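Local coordinates for serine repeat antigen 5 (Plasmodium falciparum, PDB 6X42), which belongs to the papain-family cysteine proteases of the malaria parasite and, as a pseudo-zymogen, probably lacks normal protease activity, at residues Lys158-Glu166 and Phe268-Asn278. Numbering follows the deposited sequence.
Sequences KGYTAYESE and FNFIHSVVIFN. With CA (calcium ion), chain C; EDO (1,2-ethanediol), chain G.
The carboxylate of Glu166 lies between the rings of Phe268 and His272. From CB the side chain leads to CG, which sits in the ring plane of Phe268 at its edge, 3.9 Å from CD2. The chain then runs extended (chi2 159°), and the carboxylate stands nearly upright to the Phe268 ring, the planes 78° apart. OE1 lies 3.4 Å from Phe268 CE2 and binds calcium, which Asp215 also ligates; OE2 completes the bidentate grip at 2.6 Å from the metal. The approach of OE2 to His272 NE2 is too poorly angled for a hydrogen bond; His272 NE2 is instead hydrogen-bonded, at 2.9 Å, to a water on the calcium. Another water, over one face of the imidazole, joins Glu166 N and OE2 to His272 O. Next door, Ser165 OG donates to Ile271 O (2.7 Å) in the carbonyl plane, while its N binds His272 O. From there, strands 160-164 and 273-277 pair antiparallel. At the far end, Asn278 ND2 gives Thr161 OG1 a straight bond of 3.1 Å, within the amide plane. Val274 and Ile276 face helix 172-186; Tyr160 and Phe277 face helix 99-109. The calcium held by Glu166 and Asp215 sits at one end of an antiparallel strand pair in the beta-sheet domain of a papain-like fold.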
ATOM      1  N   LYS A 158      -1.536 -16.445   8.617  1.00 21.76           N
ATOM      2  CA  LYS A 158      -0.178 -15.929   8.475  1.00 21.83           C
ATOM      3  C   LYS A 158      -0.065 -14.481   8.948  1.00 20.75           C
ATOM      4  O   LYS A 158       1.041 -14.017   9.230  1.00 22.40           O
ATOM      5  CB  LYS A 158       0.309 -15.978   7.015  1.00 23.78           C
ATOM      6  CG  LYS A 158       0.742 -17.362   6.441  1.00 27.66           C
ATOM      7  CD  LYS A 158       1.494 -17.139   5.100  1.00 30.56           C
ATOM      8  CE  LYS A 158       2.169 -18.378   4.500  1.00 30.80           C
ATOM      9  NZ  LYS A 158       2.975 -18.092   3.252  1.00 30.43           N
ATOM     10  N   GLY A 159      -1.193 -13.766   9.038  1.00 20.14           N
ATOM     11  CA  GLY A 159      -1.244 -12.359   9.360  1.00 19.07           C
ATOM     12  C   GLY A 159      -1.474 -11.478   8.150  1.00 17.44           C
ATOM     13  O   GLY A 159      -1.862 -10.311   8.299  1.00 17.85           O
ATOM     14  N   TYR A 160      -1.226 -12.016   6.965  1.00 17.13           N
ATOM     15  CA  TYR A 160      -1.463 -11.335   5.703  1.00 16.68           C
ATOM     16  C   TYR A 160      -2.114 -12.336   4.771  1.00 16.56           C
ATOM     17  O   TYR A 160      -1.994 -13.552   4.953  1.00 18.31           O
ATOM     18  CB  TYR A 160      -0.143 -10.819   5.078  1.00 16.30           C
ATOM     19  CG  TYR A 160       0.787 -11.913   4.577  1.00 15.92           C
ATOM     20  CD1 TYR A 160       0.726 -12.343   3.262  1.00 16.92           C
ATOM     21  CD2 TYR A 160       1.727 -12.509   5.419  1.00 15.95           C
ATOM     22  CE1 TYR A 160       1.559 -13.352   2.798  1.00 17.88           C
ATOM     23  CE2 TYR A 160       2.565 -13.527   4.955  1.00 16.90           C
ATOM     24  CZ  TYR A 160       2.484 -13.925   3.636  1.00 18.21           C
ATOM     25  OH  TYR A 160       3.300 -14.923   3.146  1.00 19.64           O
ATOM     26  N   THR A 161      -2.764 -11.801   3.737  1.00 15.28           N
ATOM     27  CA  THR A 161      -3.281 -12.594   2.635  1.00 15.42           C
ATOM     28  C   THR A 161      -2.824 -11.929   1.346  1.00 15.13           C
ATOM     29  O   THR A 161      -2.928 -10.708   1.220  1.00 15.88           O
ATOM     30  CB  THR A 161      -4.807 -12.651   2.695  1.00 18.10           C
ATOM     31  OG1 THR A 161      -5.212 -13.163   3.979  1.00 21.09           O
ATOM     32  CG2 THR A 161      -5.341 -13.549   1.602  1.00 20.91           C
ATOM     33  N   ALA A 162      -2.288 -12.718   0.422  1.00 15.27           N
ATOM     34  CA  ALA A 162      -1.764 -12.214  -0.839  1.00 14.87           C
ATOM     35  C   ALA A 162      -2.464 -12.883  -2.011  1.00 15.93           C
ATOM     36  O   ALA A 162      -2.765 -14.075  -1.959  1.00 18.37           O
ATOM     37  CB  ALA A 162      -0.255 -12.453  -0.962  1.00 15.87           C
ATOM     38  N   TYR A 163      -2.726 -12.115  -3.067  1.00 14.73           N
ATOM     39  CA  TYR A 163      -3.341 -12.595  -4.298  1.00 15.67           C
ATOM     40  C   TYR A 163      -2.489 -12.136  -5.476  1.00 15.15           C
ATOM     41  O   TYR A 163      -2.038 -10.988  -5.507  1.00 16.32           O
ATOM     42  CB  TYR A 163      -4.748 -12.012  -4.459  1.00 16.81           C
ATOM     43  CG  TYR A 163      -5.694 -12.280  -3.314  1.00 19.32           C
ATOM     44  CD1 TYR A 163      -5.808 -11.390  -2.266  1.00 21.48           C
ATOM     45  CD2 TYR A 163      -6.483 -13.417  -3.292  1.00 23.36           C
ATOM     46  CE1 TYR A 163      -6.663 -11.609  -1.213  1.00 24.94           C
ATOM     47  CE2 TYR A 163      -7.353 -13.656  -2.233  1.00 25.45           C
ATOM     48  CZ  TYR A 163      -7.434 -12.733  -1.195  1.00 26.22           C
ATOM     49  OH  TYR A 163      -8.303 -12.933  -0.134  1.00 31.21           O
ATOM     50  N   GLU A 164      -2.290 -13.016  -6.454  1.00 14.03           N
ATOM     51  CA  GLU A 164      -1.465 -12.726  -7.628  1.00 15.27           C
ATOM     52  C   GLU A 164      -2.331 -12.665  -8.875  1.00 15.32           C
ATOM     53  O   GLU A 164      -3.132 -13.571  -9.114  1.00 16.44           O
ATOM     54  CB  GLU A 164      -0.389 -13.783  -7.834  1.00 16.75           C
ATOM     55  CG  GLU A 164       0.616 -13.823  -6.710  1.00 18.07           C
ATOM     56  CD  GLU A 164       0.140 -14.606  -5.517  1.00 17.89           C
ATOM     57  OE1 GLU A 164      -0.380 -15.721  -5.737  1.00 19.41           O
ATOM     58  OE2 GLU A 164       0.312 -14.128  -4.363  1.00 17.10           O
ATOM     59  N   SER A 165      -2.151 -11.623  -9.687  1.00 14.79           N
ATOM     60  CA  SER A 165      -2.953 -11.525 -10.899  1.00 15.37           C
ATOM     61  C   SER A 165      -2.709 -12.700 -11.849  1.00 16.86           C
ATOM     62  O   SER A 165      -3.623 -13.121 -12.566  1.00 18.66           O
ATOM     63  CB  SER A 165      -2.681 -10.188 -11.582  1.00 16.47           C
ATOM     64  OG  SER A 165      -1.327 -10.074 -11.970  1.00 15.22           O
ATOM     65  N   GLU A 166      -1.491 -13.235 -11.887  1.00 17.75           N
ATOM     66  CA  GLU A 166      -1.214 -14.374 -12.758  1.00 19.49           C
ATOM     67  C   GLU A 166      -2.070 -15.572 -12.376  1.00 20.76           C
ATOM     68  O   GLU A 166      -2.489 -16.331 -13.250  1.00 23.66           O
ATOM     69  CB  GLU A 166       0.274 -14.739 -12.705  1.00 20.12           C
ATOM     70  CG  GLU A 166       1.221 -13.870 -13.587  1.00 21.23           C
ATOM     71  CD  GLU A 166       2.714 -13.891 -13.172  1.00 22.57           C
ATOM     72  OE1 GLU A 166       3.455 -14.630 -13.843  1.00 26.66           O
ATOM     73  OE2 GLU A 166       3.228 -13.121 -12.366  1.00 21.76           O
ATOM     74  N   PHE A 268       0.811 -10.300 -18.854  1.00 22.37           N
ATOM     75  CA  PHE A 268       0.829  -9.975 -17.438  1.00 19.23           C
ATOM     76  C   PHE A 268       0.094  -8.672 -17.183  1.00 18.04           C
ATOM     77  O   PHE A 268       0.251  -7.709 -17.932  1.00 17.90           O
ATOM     78  CB  PHE A 268       2.274  -9.783 -16.989  1.00 19.70           C
ATOM     79  CG  PHE A 268       3.153 -10.955 -17.285  1.00 21.09           C
ATOM     80  CD1 PHE A 268       4.194 -10.867 -18.206  1.00 22.62           C
ATOM     81  CD2 PHE A 268       2.942 -12.152 -16.638  1.00 22.06           C
ATOM     82  CE1 PHE A 268       5.010 -11.955 -18.468  1.00 23.91           C
ATOM     83  CE2 PHE A 268       3.755 -13.245 -16.891  1.00 23.90           C
ATOM     84  CZ  PHE A 268       4.781 -13.143 -17.820  1.00 23.97           C
ATOM     85  N   ASN A 269      -0.674  -8.647 -16.100  1.00 15.97           N
ATOM     86  CA  ASN A 269      -1.343  -7.431 -15.669  1.00 15.32           C
ATOM     87  C   ASN A 269      -0.340  -6.477 -15.029  1.00 14.64           C
ATOM     88  O   ASN A 269       0.632  -6.896 -14.402  1.00 15.60           O
ATOM     89  CB  ASN A 269      -2.440  -7.748 -14.657  1.00 15.12           C
ATOM     90  CG  ASN A 269      -3.429  -6.609 -14.485  1.00 14.43           C
ATOM     91  OD1 ASN A 269      -3.266  -5.727 -13.615  1.00 14.92           O
ATOM     92  ND2 ASN A 269      -4.450  -6.604 -15.306  1.00 15.53           N
ATOM     93  N   PHE A 270      -0.609  -5.171 -15.166  1.00 14.13           N
ATOM     94  CA  PHE A 270       0.216  -4.157 -14.513  1.00 13.32           C
ATOM     95  C   PHE A 270       0.310  -4.359 -12.993  1.00 12.92           C
ATOM     96  O   PHE A 270       1.377  -4.137 -12.391  1.00 12.73           O
ATOM     97  CB  PHE A 270      -0.337  -2.756 -14.849  1.00 13.95           C
ATOM     98  CG  PHE A 270       0.349  -1.657 -14.109  1.00 12.98           C
ATOM     99  CD1 PHE A 270       1.561  -1.166 -14.539  1.00 15.02           C
ATOM    100  CD2 PHE A 270      -0.214  -1.122 -12.974  1.00 12.66           C
ATOM    101  CE1 PHE A 270       2.199  -0.157 -13.824  1.00 14.56           C
ATOM    102  CE2 PHE A 270       0.415  -0.124 -12.262  1.00 12.90           C
ATOM    103  CZ  PHE A 270       1.627   0.366 -12.683  1.00 12.92           C
ATOM    104  N   ILE A 271      -0.769  -4.797 -12.355  1.00 12.57           N
ATOM    105  CA  ILE A 271      -0.745  -5.127 -10.937  1.00 12.07           C
ATOM    106  C   ILE A 271      -0.292  -6.579 -10.827  1.00 12.18           C
ATOM    107  O   ILE A 271      -1.005  -7.495 -11.215  1.00 13.39           O
ATOM    108  CB  ILE A 271      -2.122  -4.937 -10.283  1.00 13.01           C
ATOM    109  CG1 ILE A 271      -2.624  -3.489 -10.433  1.00 13.08           C
ATOM    110  CG2 ILE A 271      -2.065  -5.390  -8.845  1.00 13.03           C
ATOM    111  CD1 ILE A 271      -1.757  -2.430  -9.792  1.00 14.11           C
ATOM    112  N   HIS A 272       0.896  -6.803 -10.276  1.00 12.24           N
ATOM    113  CA  HIS A 272       1.409  -8.156 -10.113  1.00 12.41           C
ATOM    114  C   HIS A 272       0.653  -8.914  -9.033  1.00 12.44           C
ATOM    115  O   HIS A 272       0.306 -10.096  -9.200  1.00 13.02           O
ATOM    116  CB  HIS A 272       2.903  -8.077  -9.780  1.00 12.79           C
ATOM    117  CG  HIS A 272       3.519  -9.411  -9.537  1.00 13.22           C
ATOM    118  ND1 HIS A 272       3.482 -10.030  -8.304  1.00 14.03           N
ATOM    119  CD2 HIS A 272       4.133 -10.270 -10.382  1.00 14.02           C
ATOM    120  CE1 HIS A 272       4.048 -11.221  -8.409  1.00 14.46           C
ATOM    121  NE2 HIS A 272       4.463 -11.384  -9.656  1.00 15.04           N
ATOM    122  N   SER A 273       0.426  -8.266  -7.904  1.00 12.26           N
ATOM    123  CA  SER A 273      -0.113  -8.915  -6.730  1.00 12.82           C
ATOM    124  C   SER A 273      -0.591  -7.844  -5.772  1.00 12.03           C
ATOM    125  O   SER A 273      -0.189  -6.677  -5.854  1.00 12.43           O
ATOM    126  CB  SER A 273       0.932  -9.827  -6.086  1.00 13.37           C
ATOM    127  OG  SER A 273       2.167  -9.176  -5.894  1.00 13.73           O
ATOM    128  N   VAL A 274      -1.448  -8.268  -4.849  1.00 12.52           N
ATOM    129  CA  VAL A 274      -1.894  -7.423  -3.755  1.00 12.96           C
ATOM    130  C   VAL A 274      -1.740  -8.171  -2.441  1.00 13.07           C
ATOM    131  O   VAL A 274      -1.826  -9.403  -2.395  1.00 14.00           O
ATOM    132  CB  VAL A 274      -3.342  -6.928  -3.950  1.00 12.76           C
ATOM    133  CG1 VAL A 274      -3.484  -6.035  -5.188  1.00 13.37           C
ATOM    134  CG2 VAL A 274      -4.330  -8.053  -4.035  1.00 14.97           C
ATOM    135  N   VAL A 275      -1.579  -7.404  -1.367  1.00 13.02           N
ATOM    136  CA  VAL A 275      -1.463  -7.917  -0.010  1.00 13.33           C
ATOM    137  C   VAL A 275      -2.387  -7.121   0.899  1.00 13.39           C
ATOM    138  O   VAL A 275      -2.461  -5.887   0.811  1.00 13.29           O
ATOM    139  CB  VAL A 275      -0.009  -7.863   0.510  1.00 13.22           C
ATOM    140  CG1 VAL A 275       0.098  -8.399   1.925  1.00 14.58           C
ATOM    141  CG2 VAL A 275       0.915  -8.619  -0.404  1.00 15.64           C
ATOM    142  N   ILE A 276      -3.078  -7.832   1.785  1.00 13.75           N
ATOM    143  CA  ILE A 276      -3.873  -7.234   2.850  1.00 15.26           C
ATOM    144  C   ILE A 276      -3.378  -7.759   4.192  1.00 14.29           C
ATOM    145  O   ILE A 276      -2.895  -8.891   4.299  1.00 16.05           O
ATOM    146  CB  ILE A 276      -5.390  -7.452   2.709  1.00 21.80           C
ATOM    147  CG1 ILE A 276      -5.754  -8.913   2.800  1.00 25.43           C
ATOM    148  CG2 ILE A 276      -5.875  -6.892   1.386  1.00 23.51           C
ATOM    149  CD1 ILE A 276      -7.247  -9.147   2.923  1.00 27.56           C
ATOM    150  N   PHE A 277      -3.437  -6.892   5.203  1.00 14.59           N
ATOM    151  CA  PHE A 277      -3.084  -7.256   6.564  1.00 14.50           C
ATOM    152  C   PHE A 277      -4.339  -7.611   7.344  1.00 16.01           C
ATOM    153  O   PHE A 277      -5.357  -6.909   7.250  1.00 17.42           O
ATOM    154  CB  PHE A 277      -2.356  -6.114   7.246  1.00 15.29           C
ATOM    155  CG  PHE A 277      -0.953  -5.849   6.728  1.00 14.13           C
ATOM    156  CD1 PHE A 277      -0.229  -6.795   6.011  1.00 15.36           C
ATOM    157  CD2 PHE A 277      -0.337  -4.632   7.005  1.00 15.23           C
ATOM    158  CE1 PHE A 277       1.062  -6.515   5.581  1.00 15.58           C
ATOM    159  CE2 PHE A 277       0.964  -4.363   6.577  1.00 14.93           C
ATOM    160  CZ  PHE A 277       1.656  -5.304   5.883  1.00 15.74           C
ATOM    161  N   ASN A 278      -4.255  -8.680   8.124  1.00 17.18           N
ATOM    162  CA  ASN A 278      -5.369  -9.157   8.941  1.00 18.26           C
ATOM    163  C   ASN A 278      -5.075  -8.781  10.389  1.00 19.44           C
ATOM    164  O   ASN A 278      -4.266  -9.428  11.055  1.00 21.60           O
ATOM    165  CB  ASN A 278      -5.503 -10.654   8.748  1.00 19.30           C
ATOM    166  CG  ASN A 278      -5.694 -11.034   7.294  1.00 20.17           C
ATOM    167  OD1 ASN A 278      -6.495 -10.428   6.588  1.00 21.39           O
ATOM    168  ND2 ASN A 278      -4.944 -12.019   6.833  1.00 20.95           N
TER
HETATM  169 CA    CA C 902       5.461 -14.354 -12.657  1.00 17.60          CA
HETATM  170  C1  EDO G 906       5.410 -15.704   7.573  1.00 51.56           C
HETATM  171  O1  EDO G 906       5.361 -14.568   6.781  1.00 53.39           O
HETATM  172  C2  EDO G 906       4.045 -16.275   7.394  1.00 52.38           C
HETATM  173  O2  EDO G 906       3.408 -16.219   8.670  1.00 54.44           O
HETATM  174  O   HOH W   1      -3.998 -13.922   9.100  1.00 26.91           O
HETATM  175  O   HOH W   2      -0.201 -10.805 -14.294  1.00 23.16           O
HETATM  176  O   HOH W   3       1.136 -12.339 -10.621  1.00 17.89           O
HETATM  177  O   HOH W   4       5.279 -14.067 -10.303  1.00 17.16           O
HETATM  178  O   HOH W   5       5.167 -16.686 -12.572  1.00 22.00           O